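Uncharacterized conserved (Bdellovibrio bacteriovorus, PDB 7O21) probably acts as an LD-carboxypeptidase of the YkuD family, editing cell-wall peptidoglycan and thereby giving the predatory bacterium its curved shape. Local coordinates at residues S29-E35 with S250-Q256; P70-G74 with C151-R155; P89-L95 with T171-D177; F114-Y118 with G130-W134; L121-R125 with I282-K286. All coordinates share one frame. Where two conformers were deposited one is given. Residues are numbered along the deposited sequence.

In the fold
Near the N terminus, strand 30-32 joins an edge of the NTF2-like sheet by pairing with strand 246-257. This is interaction 1, which closes the longest loop of the five and encloses interactions 2, 3 and 4, all within the YkuD barrel. Interaction 2 joins strand 62-73 to strand 152-153, beside the predicted nucleophile. Interaction 3, pairing strands 91-99 and 172-176, crosses it. Interaction 4, between 114-118 and 130-134, is nested inside both. Helix 121-126 follows strand 113-116 and meets strand 275-287 in interaction 5, which crosses all the others. It ties a helix of the catalytic domain to the NTF2-like sheet, and interactions 1 and 3 also pack together across that boundary.

Interaction 1. Residues S29-E35 with S250-Q256; sequences SLLQISE and SQPYIVQ
Strand 30-32 runs antiparallel to strand 253-256, their axes 4.9 Å apart at 154°, and forms an edge of the NTF2-like sheet. Leu30 and Val255 make a non-hydrogen-bonded pair, Gln32 and Ile254 a hydrogen-bonded one. Between them lies a classic beta bulge: Leu31 (phi/psi -93/-32) and Gln32 both face Ile254, whose O takes Leu31 N at 3.0 Å and Gln32 N at a weak 3.3 Å. Leu30 (t, p) brings CD1 to 4.1 Å from Val255 CG2. Leu31 and Ile254 (both m, t) meet at 4.1 Å, CB to CG2, and both touch helix 184-206. Ile33 (m, t) sets CG2 3.8 Å from Tyr253 CE1. Gln32 (t, t) sends NE2 to Pro252 O at 3.1 Å and OE1 to Arg191. Gln251, also t, t, reaches back with NE2 to Ile33 O at 2.8 Å. Ser34 (chi1 t) donates OG to Gln251 O at 3.0 Å and sets CB 4.0 Å from the centroid of the Tyr253 ring (chi1 m) in a CH-pi contact. Glu35 (p, t) folds OE2 onto Gln251 N at 2.8 Å, and its N bonds Gln251 O at 3.2 Å. Past the strand pair, polar side chains and this main-chain bond prolong the pairing.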
# COMPACT_ATOMS: atom_id res chain seq x y z
N SER A 29 -4.95 21.44 15.23
CA SER A 29 -4.61 20.75 14.00
C SER A 29 -5.71 19.83 13.48
O SER A 29 -5.68 19.46 12.30
CB SER A 29 -3.29 19.98 14.13
OG SER A 29 -2.21 20.87 14.42
N LEU A 30 -6.65 19.42 14.33
CA LEU A 30 -7.75 18.56 13.89
C LEU A 30 -8.96 19.45 13.74
O LEU A 30 -9.62 19.80 14.72
CB LEU A 30 -8.00 17.44 14.91
CG LEU A 30 -9.23 16.58 14.63
CD1 LEU A 30 -9.15 15.90 13.26
CD2 LEU A 30 -9.41 15.53 15.73
N LEU A 31 -9.24 19.85 12.50
CA LEU A 31 -10.27 20.86 12.27
C LEU A 31 -11.66 20.30 12.00
O LEU A 31 -12.65 20.94 12.35
CB LEU A 31 -9.84 21.81 11.14
CG LEU A 31 -8.65 22.69 11.54
CD1 LEU A 31 -8.16 23.48 10.34
CD2 LEU A 31 -9.03 23.63 12.68
N GLN A 32 -11.77 19.12 11.38
CA GLN A 32 -13.09 18.58 11.06
C GLN A 32 -12.93 17.09 10.80
O GLN A 32 -11.89 16.64 10.30
CB GLN A 32 -13.66 19.25 9.80
CG GLN A 32 -15.16 19.06 9.61
CD GLN A 32 -15.72 20.06 8.61
OE1 GLN A 32 -16.40 21.02 8.99
NE2 GLN A 32 -15.42 19.85 7.34
N ILE A 33 -13.97 16.31 11.14
CA ILE A 33 -14.04 14.89 10.85
C ILE A 33 -15.10 14.69 9.77
O ILE A 33 -16.13 15.38 9.76
CB ILE A 33 -14.35 14.09 12.14
CG1 ILE A 33 -13.17 14.24 13.11
CG2 ILE A 33 -14.60 12.61 11.85
CD1 ILE A 33 -13.42 13.70 14.50
N SER A 34 -14.83 13.79 8.83
CA SER A 34 -15.75 13.65 7.70
C SER A 34 -17.09 13.07 8.16
O SER A 34 -17.15 12.25 9.08
CB SER A 34 -15.15 12.76 6.62
OG SER A 34 -16.15 12.40 5.68
N GLU A 35 -18.17 13.53 7.51
CA GLU A 35 -19.49 12.97 7.78
C GLU A 35 -19.70 11.61 7.13
O GLU A 35 -20.70 10.93 7.43
CB GLU A 35 -20.59 13.91 7.28
CG GLU A 35 -20.67 13.96 5.76
CD GLU A 35 -21.72 14.95 5.26
OE1 GLU A 35 -22.79 15.05 5.91
OE2 GLU A 35 -21.48 15.63 4.25
N SER A 250 -18.62 15.57 0.19
CA SER A 250 -19.15 15.40 1.53
C SER A 250 -18.31 16.21 2.52
O SER A 250 -17.16 16.59 2.25
CB SER A 250 -19.15 13.93 1.93
OG SER A 250 -17.83 13.47 2.21
N GLN A 251 -18.90 16.49 3.66
CA GLN A 251 -18.15 17.19 4.69
C GLN A 251 -16.82 16.47 4.91
O GLN A 251 -16.82 15.28 5.23
CB GLN A 251 -18.94 17.24 5.99
CG GLN A 251 -18.14 17.80 7.13
CD GLN A 251 -18.92 17.75 8.41
OE1 GLN A 251 -19.99 18.34 8.52
NE2 GLN A 251 -18.39 17.03 9.40
N PRO A 252 -15.68 17.14 4.73
CA PRO A 252 -14.40 16.45 4.73
C PRO A 252 -13.73 16.34 6.10
O PRO A 252 -14.03 17.09 7.03
CB PRO A 252 -13.54 17.35 3.83
CG PRO A 252 -14.07 18.71 4.11
CD PRO A 252 -15.57 18.52 4.23
N TYR A 253 -12.84 15.35 6.21
CA TYR A 253 -11.76 15.42 7.19
C TYR A 253 -10.87 16.59 6.79
O TYR A 253 -10.55 16.77 5.62
CB TYR A 253 -10.84 14.19 7.14
CG TYR A 253 -11.28 12.86 7.71
CD1 TYR A 253 -11.36 12.63 9.09
CD2 TYR A 253 -11.53 11.79 6.87
CE1 TYR A 253 -11.74 11.38 9.59
CE2 TYR A 253 -11.89 10.56 7.36
CZ TYR A 253 -11.98 10.35 8.70
OH TYR A 253 -12.37 9.10 9.14
N ILE A 254 -10.44 17.36 7.78
CA ILE A 254 -9.46 18.43 7.57
C ILE A 254 -8.46 18.38 8.71
O ILE A 254 -8.84 18.53 9.88
CB ILE A 254 -10.10 19.82 7.50
CG1 ILE A 254 -11.21 19.84 6.45
CG2 ILE A 254 -9.02 20.88 7.18
CD1 ILE A 254 -11.99 21.16 6.39
N VAL A 255 -7.19 18.14 8.38
CA VAL A 255 -6.10 18.18 9.34
C VAL A 255 -5.04 19.14 8.80
O VAL A 255 -4.63 19.03 7.65
CB VAL A 255 -5.48 16.79 9.57
CG1 VAL A 255 -4.35 16.86 10.58
CG2 VAL A 255 -6.55 15.84 10.07
N GLN A 256 -4.60 20.06 9.66
CA GLN A 256 -3.56 21.02 9.28
C GLN A 256 -2.54 21.05 10.41
O GLN A 256 -2.86 21.49 11.52
CB GLN A 256 -4.15 22.41 9.06
CG GLN A 256 -3.30 23.28 8.14
CD GLN A 256 -2.03 23.77 8.80
OE1 GLN A 256 -0.91 23.38 8.43
NE2 GLN A 256 -2.19 24.63 9.80

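Interaction 2. Residues P70-G74 with C151-R155; sequences PADIG and CVVVR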
# COMPACT_ATOMS: atom_id res chain seq x y z
N PRO A 70 -2.82 7.70 29.06
CA PRO A 70 -1.37 7.87 28.90
C PRO A 70 -0.85 7.12 27.68
O PRO A 70 -1.37 6.07 27.29
CB PRO A 70 -0.80 7.28 30.19
CG PRO A 70 -1.98 7.19 31.15
CD PRO A 70 -3.18 6.97 30.28
N ALA A 71 0.20 7.68 27.08
CA ALA A 71 0.88 7.05 25.96
C ALA A 71 2.29 7.61 25.89
O ALA A 71 2.57 8.68 26.43
CB ALA A 71 0.14 7.36 24.65
N ASP A 72 3.18 6.88 25.22
CA ASP A 72 4.53 7.38 25.01
C ASP A 72 5.03 6.84 23.68
O ASP A 72 4.35 6.07 23.01
CB ASP A 72 5.45 6.98 26.17
CG ASP A 72 6.49 8.05 26.50
OD1 ASP A 72 6.88 8.84 25.60
OD2 ASP A 72 6.93 8.09 27.66
N ILE A 73 6.21 7.30 23.28
CA ILE A 73 6.84 6.87 22.04
C ILE A 73 8.00 5.94 22.36
O ILE A 73 8.79 6.20 23.28
CB ILE A 73 7.34 8.08 21.24
CG1 ILE A 73 6.18 9.05 20.98
CG2 ILE A 73 8.00 7.61 19.95
CD1 ILE A 73 5.09 8.52 20.06
N GLY A 74 8.10 4.85 21.60
CA GLY A 74 9.21 3.93 21.79
C GLY A 74 10.53 4.58 21.42
O GLY A 74 10.61 5.42 20.52
N CYS A 151 7.30 4.20 17.55
CA CYS A 151 5.99 3.59 17.74
C CYS A 151 5.24 4.28 18.87
O CYS A 151 5.85 4.78 19.82
CB CYS A 151 6.15 2.12 18.10
SG CYS A 151 6.49 1.12 16.62
N VAL A 152 3.92 4.30 18.77
CA VAL A 152 3.07 4.79 19.85
C VAL A 152 2.73 3.62 20.75
O VAL A 152 2.17 2.62 20.29
CB VAL A 152 1.80 5.44 19.30
CG1 VAL A 152 0.94 5.97 20.45
CG2 VAL A 152 2.15 6.54 18.29
N VAL A 153 3.07 3.72 22.03
CA VAL A 153 2.92 2.61 22.96
C VAL A 153 1.98 3.02 24.09
O VAL A 153 2.11 4.11 24.65
CB VAL A 153 4.29 2.18 23.53
CG1 VAL A 153 4.17 0.86 24.33
CG2 VAL A 153 5.32 2.07 22.42
N VAL A 154 1.06 2.11 24.41
CA VAL A 154 0.09 2.28 25.49
C VAL A 154 0.06 0.99 26.31
O VAL A 154 0.62 -0.04 25.93
CB VAL A 154 -1.32 2.60 24.95
CG1 VAL A 154 -1.31 3.93 24.19
CG2 VAL A 154 -1.82 1.49 24.04
N ARG A 155 -0.65 1.04 27.40
CA ARG A 155 -0.81 -0.15 28.26
C ARG A 155 -1.79 -1.15 27.62
O ARG A 155 -2.55 -0.80 26.78
CB ARG A 155 -1.23 0.30 29.67
CG ARG A 155 -0.17 1.07 30.42
CD ARG A 155 1.01 0.19 30.76
NE ARG A 155 2.19 0.90 31.16
CZ ARG A 155 3.37 0.35 31.13
NH1 ARG A 155 4.44 1.03 31.47
NH2 ARG A 155 3.51 -0.88 30.72
O HOH W 1 -1.42 3.64 28.45
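Pro70 has no amide hydrogen to offer, but its carbonyl O accepts from water 1 at 2.7 Å; that water in turn accepts from Arg155 N at 2.9 Å, bridging the segments where Arg155 stands at the N-cap of helix 156-163. Ala71 is small enough to lie close to the partner, its CB 3.8 Å from Val154 CG1. Asp72 forms an antiparallel hydrogen-bonded pair with Val153: Asp72 N to Val153 O is 3.0 Å and Val153 N to Asp72 O 2.8 Å. Its carboxylate turns back to its own segment, OD1 accepting from Ile73 N at 2.9 Å. Ile73 pairs with Val152 in the non-hydrogen-bonded manner, and the two branched side chains, well suited to strands, meet at 4.0 Å between Ile73 CD1 and Val152 CG2. Gly74 donates its N to Cys151 O at 2.9 Å. Cys151 is the predicted nucleophile of this YkuD-family domain, and its side chain lies about 4 Å from that of His136, the predicted proton donor/acceptor. The chemistry is therefore divided: main-chain bonds and packing of alanine, isoleucine and valine fix the strand that follows Cys151, and Gly74 N bonds the Cys151 carbonyl, leaving the thiol beside His136 in the predicted active site.

Interaction 3. Residues P89-L95 with T171-D177; sequences PEGIYFL and TPILIFD
Within the YkuD-type barrel, strands 91-95 and 172-176 form an antiparallel ladder, axes 4.3 Å apart at 148°. Gly91-Ile175 and Tyr93-Ile173 are hydrogen-bonded pairs; Ile92-Leu174 and Phe94-Pro172 are non-hydrogen-bonded, a register that suits proline, which has no amide hydrogen to give. Three residues bury most surface. Leu95 (m, t) donates N to Thr171 O at 2.9 Å and packs CD2 3.8 Å from Ile173 CG2. Ile173 (t, t), beta-branched and at home in a strand, exchanges bonds with Tyr93: Ile173 N to Tyr93 O 2.8 Å, Tyr93 N to Ile173 O 2.9 Å; its CG2 also lies 3.8 Å from Tyr93 CB. Gly91 (phi/psi 169/-167) has no room for a CB, which would strike Tyr93 OH, itself bonded to Asp123, and jam against the Glu90 carbonyl. Glu90 (p, t) closes the far end: its OE1 lies 3.7 Å from Asp177 OD1, like charges eased by the salt bridge from Asp177 to Lys48, and accepts from Asp177 N at 2.9 Å.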
# COMPACT_ATOMS: atom_id res chain seq x y z
N PRO A 89 9.37 10.26 14.03
CA PRO A 89 8.46 10.84 13.04
C PRO A 89 7.17 11.37 13.65
O PRO A 89 6.64 10.84 14.62
CB PRO A 89 8.18 9.68 12.08
CG PRO A 89 9.37 8.79 12.22
CD PRO A 89 9.77 8.89 13.67
N GLU A 90 6.68 12.45 13.06
CA GLU A 90 5.36 12.98 13.37
C GLU A 90 4.61 13.15 12.06
O GLU A 90 5.22 13.38 11.00
CB GLU A 90 5.42 14.29 14.17
CG GLU A 90 6.00 15.47 13.42
CD GLU A 90 6.03 16.76 14.25
OE1 GLU A 90 5.14 16.94 15.11
OE2 GLU A 90 6.93 17.59 14.04
N GLY A 91 3.30 13.01 12.11
CA GLY A 91 2.53 13.16 10.89
C GLY A 91 1.09 12.71 11.04
O GLY A 91 0.58 12.50 12.15
N ILE A 92 0.45 12.58 9.88
CA ILE A 92 -0.98 12.40 9.75
C ILE A 92 -1.17 11.04 9.10
O ILE A 92 -0.95 10.91 7.89
CB ILE A 92 -1.61 13.51 8.89
CG1 ILE A 92 -1.28 14.91 9.45
CG2 ILE A 92 -3.11 13.33 8.78
CD1 ILE A 92 -1.52 16.04 8.43
N TYR A 93 -1.57 10.04 9.89
CA TYR A 93 -1.58 8.65 9.43
C TYR A 93 -2.96 8.03 9.60
O TYR A 93 -3.89 8.64 10.13
CB TYR A 93 -0.54 7.83 10.21
CG TYR A 93 0.83 8.42 9.99
CD1 TYR A 93 1.46 8.30 8.76
CD2 TYR A 93 1.43 9.19 10.97
CE1 TYR A 93 2.68 8.89 8.54
CE2 TYR A 93 2.66 9.78 10.75
CZ TYR A 93 3.27 9.63 9.53
OH TYR A 93 4.49 10.23 9.29
N PHE A 94 -3.12 6.83 9.06
CA PHE A 94 -4.36 6.02 9.14
C PHE A 94 -3.96 4.63 9.63
O PHE A 94 -2.89 4.16 9.27
CB PHE A 94 -5.06 5.95 7.77
CG PHE A 94 -5.69 7.24 7.28
CD1 PHE A 94 -4.94 8.25 6.70
CD2 PHE A 94 -7.06 7.47 7.42
CE1 PHE A 94 -5.52 9.44 6.30
CE2 PHE A 94 -7.64 8.66 7.01
CZ PHE A 94 -6.87 9.63 6.44
N LEU A 95 -4.76 4.02 10.48
CA LEU A 95 -4.50 2.66 10.96
C LEU A 95 -4.98 1.64 9.94
O LEU A 95 -6.09 1.76 9.41
CB LEU A 95 -5.20 2.46 12.30
CG LEU A 95 -4.67 3.44 13.35
CD1 LEU A 95 -5.67 3.64 14.47
CD2 LEU A 95 -3.32 2.97 13.88
N THR A 171 -9.53 4.73 10.32
CA THR A 171 -9.36 5.63 11.47
C THR A 171 -8.01 6.36 11.41
O THR A 171 -6.96 5.71 11.42
CB THR A 171 -9.49 4.86 12.78
OG1 THR A 171 -10.83 4.35 12.88
CG2 THR A 171 -9.22 5.78 13.99
N PRO A 172 -8.00 7.69 11.42
CA PRO A 172 -6.73 8.42 11.49
C PRO A 172 -6.06 8.27 12.84
O PRO A 172 -6.72 8.18 13.88
CB PRO A 172 -7.13 9.89 11.29
CG PRO A 172 -8.49 9.84 10.65
CD PRO A 172 -9.15 8.59 11.19
N ILE A 173 -4.73 8.26 12.82
CA ILE A 173 -3.93 8.50 14.01
C ILE A 173 -3.00 9.66 13.70
O ILE A 173 -2.24 9.63 12.73
CB ILE A 173 -3.18 7.23 14.49
CG1 ILE A 173 -2.41 7.54 15.76
CG2 ILE A 173 -2.27 6.64 13.38
CD1 ILE A 173 -1.96 6.28 16.51
N LEU A 174 -3.12 10.72 14.49
CA LEU A 174 -2.33 11.94 14.33
C LEU A 174 -1.25 11.90 15.39
O LEU A 174 -1.56 11.85 16.59
CB LEU A 174 -3.21 13.17 14.53
CG LEU A 174 -4.44 13.29 13.63
CD1 LEU A 174 -5.18 14.61 13.89
CD2 LEU A 174 -4.07 13.14 12.16
N ILE A 175 0.01 11.88 14.96
CA ILE A 175 1.14 11.68 15.86
C ILE A 175 1.94 12.97 15.83
O ILE A 175 2.68 13.23 14.88
CB ILE A 175 1.98 10.46 15.45
CG1 ILE A 175 1.11 9.18 15.45
CG2 ILE A 175 3.18 10.29 16.40
CD1 ILE A 175 1.79 7.94 14.85
N PHE A 176 1.80 13.80 16.86
CA PHE A 176 2.34 15.15 16.85
C PHE A 176 3.28 15.33 18.03
O PHE A 176 2.94 14.94 19.15
CB PHE A 176 1.20 16.18 16.94
CG PHE A 176 0.26 16.18 15.74
CD1 PHE A 176 0.66 15.69 14.50
CD2 PHE A 176 -1.03 16.69 15.87
CE1 PHE A 176 -0.21 15.72 13.40
CE2 PHE A 176 -1.90 16.72 14.77
CZ PHE A 176 -1.49 16.22 13.54
N ASP A 177 4.46 15.92 17.77
CA ASP A 177 5.40 16.22 18.84
C ASP A 177 4.77 17.18 19.84
O ASP A 177 4.99 17.06 21.06
CB ASP A 177 6.68 16.85 18.28
CG ASP A 177 7.54 15.87 17.50
OD1 ASP A 177 7.13 14.71 17.30
OD2 ASP A 177 8.64 16.26 17.07

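Interaction 4. Residues F114-Y118 with G130-W134; sequences FTTNY and GSGIW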
# COMPACT_ATOMS: atom_id res chain seq x y z
N PHE A 114 -1.64 -2.13 16.03
CA PHE A 114 -2.28 -1.63 14.82
C PHE A 114 -1.20 -0.99 13.96
O PHE A 114 -0.44 -0.15 14.44
CB PHE A 114 -3.35 -0.60 15.17
CG PHE A 114 -4.52 -1.18 15.89
CD1 PHE A 114 -4.52 -1.25 17.28
CD2 PHE A 114 -5.61 -1.68 15.19
CE1 PHE A 114 -5.59 -1.80 17.96
CE2 PHE A 114 -6.69 -2.24 15.87
CZ PHE A 114 -6.68 -2.30 17.26
N THR A 115 -1.14 -1.41 12.70
CA THR A 115 -0.14 -0.83 11.81
C THR A 115 -0.66 0.49 11.25
O THR A 115 -1.86 0.77 11.28
CB THR A 115 0.14 -1.79 10.66
OG1 THR A 115 -1.04 -1.90 9.83
CG2 THR A 115 0.52 -3.18 11.19
N THR A 116 0.26 1.28 10.72
CA THR A 116 -0.09 2.54 10.07
C THR A 116 0.31 2.51 8.60
O THR A 116 0.91 1.55 8.09
CB THR A 116 0.58 3.73 10.75
OG1 THR A 116 1.99 3.72 10.46
CG2 THR A 116 0.34 3.74 12.28
N ASN A 117 -0.01 3.60 7.90
CA ASN A 117 0.44 3.81 6.53
C ASN A 117 1.75 4.57 6.46
O ASN A 117 2.11 5.06 5.39
CB ASN A 117 -0.65 4.50 5.70
CG ASN A 117 -0.93 5.91 6.17
OD1 ASN A 117 -0.94 6.18 7.35
ND2 ASN A 117 -1.14 6.83 5.22
N TYR A 118 2.48 4.71 7.57
CA TYR A 118 3.79 5.34 7.49
C TYR A 118 4.71 4.49 6.62
O TYR A 118 4.77 3.27 6.79
CB TYR A 118 4.43 5.48 8.88
CG TYR A 118 5.84 6.03 8.79
CD1 TYR A 118 6.07 7.39 8.80
CD2 TYR A 118 6.94 5.18 8.65
CE1 TYR A 118 7.36 7.91 8.70
CE2 TYR A 118 8.22 5.68 8.54
CZ TYR A 118 8.42 7.05 8.57
OH TYR A 118 9.69 7.58 8.46
N GLY A 130 12.24 6.26 7.98
CA GLY A 130 12.93 5.34 8.87
C GLY A 130 12.16 4.06 9.11
O GLY A 130 11.57 3.49 8.19
N SER A 131 12.15 3.59 10.36
CA SER A 131 11.46 2.35 10.68
C SER A 131 9.96 2.59 10.79
O SER A 131 9.49 3.71 10.98
CB SER A 131 12.01 1.75 11.98
OG SER A 131 12.36 2.77 12.90
N GLY A 132 9.20 1.50 10.65
CA GLY A 132 7.75 1.60 10.63
C GLY A 132 7.18 2.14 11.93
O GLY A 132 7.82 2.16 12.98
N ILE A 133 5.93 2.59 11.84
CA ILE A 133 5.20 3.13 12.99
C ILE A 133 3.97 2.28 13.20
O ILE A 133 3.14 2.14 12.29
CB ILE A 133 4.79 4.60 12.77
CG1 ILE A 133 6.01 5.47 12.50
CG2 ILE A 133 4.01 5.12 13.97
CD1 ILE A 133 5.68 6.94 12.39
N TRP A 134 3.83 1.73 14.41
CA TRP A 134 2.65 1.03 14.86
C TRP A 134 2.15 1.69 16.13
O TRP A 134 2.91 2.35 16.85
CB TRP A 134 2.98 -0.42 15.25
CG TRP A 134 3.30 -1.37 14.12
CD1 TRP A 134 3.39 -1.09 12.79
CD2 TRP A 134 3.55 -2.77 14.26
NE1 TRP A 134 3.70 -2.23 12.09
CE2 TRP A 134 3.80 -3.28 12.97
CE3 TRP A 134 3.60 -3.65 15.35
CZ2 TRP A 134 4.08 -4.63 12.74
CZ3 TRP A 134 3.89 -4.98 15.13
CH2 TRP A 134 4.12 -5.47 13.83
O HOH W 2 2.92 0.18 9.57
O HOH W 3 4.90 1.91 9.21
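The two segments run roughly antiparallel, their end-to-end directions 156° apart, but they pair at a single bridge. Thr115 and Trp134 form a non-hydrogen-bonded pair with CA atoms 4.5 Å apart, and Trp134 CA lies 3.3 Å from Phe114 O in a CA-H...O contact. Beyond it the chains diverge: Thr116 N to Ile133 O is a weak bond of 3.4 Å, and water fills the gap. Water 3 donates to Tyr118 O at 2.8 Å and accepts from Ile133 N at 2.9 Å; water 2 donates to Thr116 O at 2.8 Å.

Among the side chains, Thr116 suits its place because a hydroxyl can work both ways: OG1 donates to Ile133 O at 2.7 Å and accepts from Tyr118 N at 3.1 Å, and this second bond makes an ST turn that bends the chain away from the strand. Tyr118 then lies along 130-133, its OH accepting from Gly130 N at 2.9 Å while Ile133 CD1 sits over its ring, 4.0 Å from the centroid. Thr115 CG2 makes a second CH-pi contact, 3.8 Å from the centroid of the Trp134 five-membered ring. Trp134 also packs against Gly225 of the second subunit. Its side chain is about 4 Å from those of both His136 and Cys151, so Trp134 probably lines the predicted YkuD catalytic site, at the pairing of barrel strands 113-116 and 134-136.

Interaction 5. Residues L121-R125 with I282-K286; sequences LFDKR and IYALK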
# COMPACT_ATOMS: atom_id res chain seq x y z
N LEU A 121 2.42 10.02 1.92
CA LEU A 121 2.91 10.72 0.74
C LEU A 121 3.75 11.94 1.10
O LEU A 121 4.68 12.28 0.36
CB LEU A 121 1.74 11.11 -0.16
CG LEU A 121 1.09 10.00 -1.01
CD1 LEU A 121 0.03 10.58 -1.93
CD2 LEU A 121 2.13 9.21 -1.81
N PHE A 122 3.43 12.62 2.21
CA PHE A 122 4.30 13.70 2.67
C PHE A 122 5.68 13.16 2.99
O PHE A 122 6.70 13.77 2.62
CB PHE A 122 3.72 14.36 3.93
CG PHE A 122 2.45 15.14 3.71
CD1 PHE A 122 2.42 16.26 2.90
CD2 PHE A 122 1.28 14.76 4.36
CE1 PHE A 122 1.23 16.98 2.73
CE2 PHE A 122 0.10 15.47 4.20
CZ PHE A 122 0.08 16.58 3.39
N ASP A 123 5.74 12.04 3.71
CA ASP A 123 7.02 11.47 4.12
C ASP A 123 7.83 11.03 2.91
O ASP A 123 9.05 11.22 2.88
CB ASP A 123 6.78 10.27 5.04
CG ASP A 123 6.03 10.64 6.29
OD1 ASP A 123 6.30 11.72 6.84
OD2 ASP A 123 5.19 9.80 6.72
N LYS A 124 7.17 10.42 1.93
CA LYS A 124 7.87 9.99 0.72
C LYS A 124 8.45 11.17 -0.05
O LYS A 124 9.53 11.05 -0.64
CB LYS A 124 6.92 9.17 -0.15
CG LYS A 124 6.63 7.78 0.42
CD LYS A 124 5.62 7.05 -0.44
CE LYS A 124 5.33 5.67 0.11
NZ LYS A 124 4.21 5.05 -0.65
N ARG A 125 7.76 12.31 -0.05
CA ARG A 125 8.29 13.47 -0.76
C ARG A 125 9.55 13.99 -0.09
O ARG A 125 10.48 14.46 -0.77
CB ARG A 125 7.22 14.57 -0.84
CG ARG A 125 7.59 15.76 -1.71
CD ARG A 125 6.46 16.76 -1.66
NE ARG A 125 6.66 17.90 -2.55
CZ ARG A 125 7.21 19.04 -2.18
NH1 ARG A 125 7.64 19.19 -0.94
NH2 ARG A 125 7.34 20.03 -3.05
N ILE A 282 -6.62 14.99 -0.72
CA ILE A 282 -5.79 16.10 -1.18
C ILE A 282 -4.68 16.30 -0.16
O ILE A 282 -4.93 16.38 1.05
CB ILE A 282 -6.65 17.37 -1.29
CG1 ILE A 282 -7.85 17.12 -2.21
CG2 ILE A 282 -5.80 18.56 -1.75
CD1 ILE A 282 -8.94 18.17 -2.09
N TYR A 283 -3.44 16.36 -0.64
CA TYR A 283 -2.27 16.63 0.18
C TYR A 283 -1.73 17.98 -0.27
O TYR A 283 -1.46 18.17 -1.46
CB TYR A 283 -1.19 15.58 -0.08
CG TYR A 283 -1.57 14.15 0.24
CD1 TYR A 283 -2.40 13.42 -0.60
CD2 TYR A 283 -1.09 13.53 1.38
CE1 TYR A 283 -2.74 12.11 -0.32
CE2 TYR A 283 -1.43 12.22 1.68
CZ TYR A 283 -2.25 11.53 0.83
OH TYR A 283 -2.58 10.21 1.12
N ALA A 284 -1.58 18.91 0.67
CA ALA A 284 -1.12 20.25 0.34
C ALA A 284 -0.07 20.71 1.34
O ALA A 284 0.03 20.18 2.45
CB ALA A 284 -2.28 21.26 0.26
N LEU A 285 0.74 21.68 0.92
CA LEU A 285 1.76 22.27 1.77
C LEU A 285 1.58 23.78 1.80
O LEU A 285 1.14 24.38 0.81
CB LEU A 285 3.19 21.94 1.28
CG LEU A 285 3.58 20.46 1.32
CD1 LEU A 285 4.94 20.27 0.64
CD2 LEU A 285 3.58 19.92 2.76
N LYS A 286 1.96 24.38 2.93
CA LYS A 286 1.92 25.83 3.06
C LYS A 286 2.71 26.50 1.95
O LYS A 286 3.80 26.07 1.58
CB LYS A 286 2.54 26.25 4.40
CG LYS A 286 1.62 26.06 5.58
CD LYS A 286 2.17 26.80 6.80
CE LYS A 286 1.21 26.72 7.98
NZ LYS A 286 0.12 27.74 7.87
O HOH W 4 -0.31 8.86 2.13
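Aromatic contacts dominate this meeting of helix and strand, whose axes come no closer than 10.1 Å and cross at -53°, a gap that large side chains fill. Tyr283 points the edge of its ring at the face of Phe122, a T-shaped pair with centroids 5.3 Å apart and planes at 67°. The face of the Tyr283 ring takes a CH-pi contact from Leu121 CD1, 3.9 Å from the ring centroid.

Apolar packing continues the patch, with Phe122 CE1 3.8 Å from Leu285 CD2. The slightly positive edge of the Phe122 ring meets a carbonyl, Phe122 CE1 to Ala284 O being 3.4 Å. On the exposed side, the long Arg125 spreads its guanidinium over Leu285, NH1 3.3 Å from CD1, using an apolar neighbour while keeping its charge near solvent.

No direct hydrogen bond joins the segments, but water 4 accepts from Leu121 N at 3.0 Å and is hydrogen-bonded to Tyr283 OH at 2.8 Å; that hydroxyl also bonds Glu297.

Helix 121-126 of the catalytic domain thus rests on the NTF2-like sheet at strand 275-287, touching flanking strands 260-270 through Phe122 and 290-300 through Leu121 and Arg125.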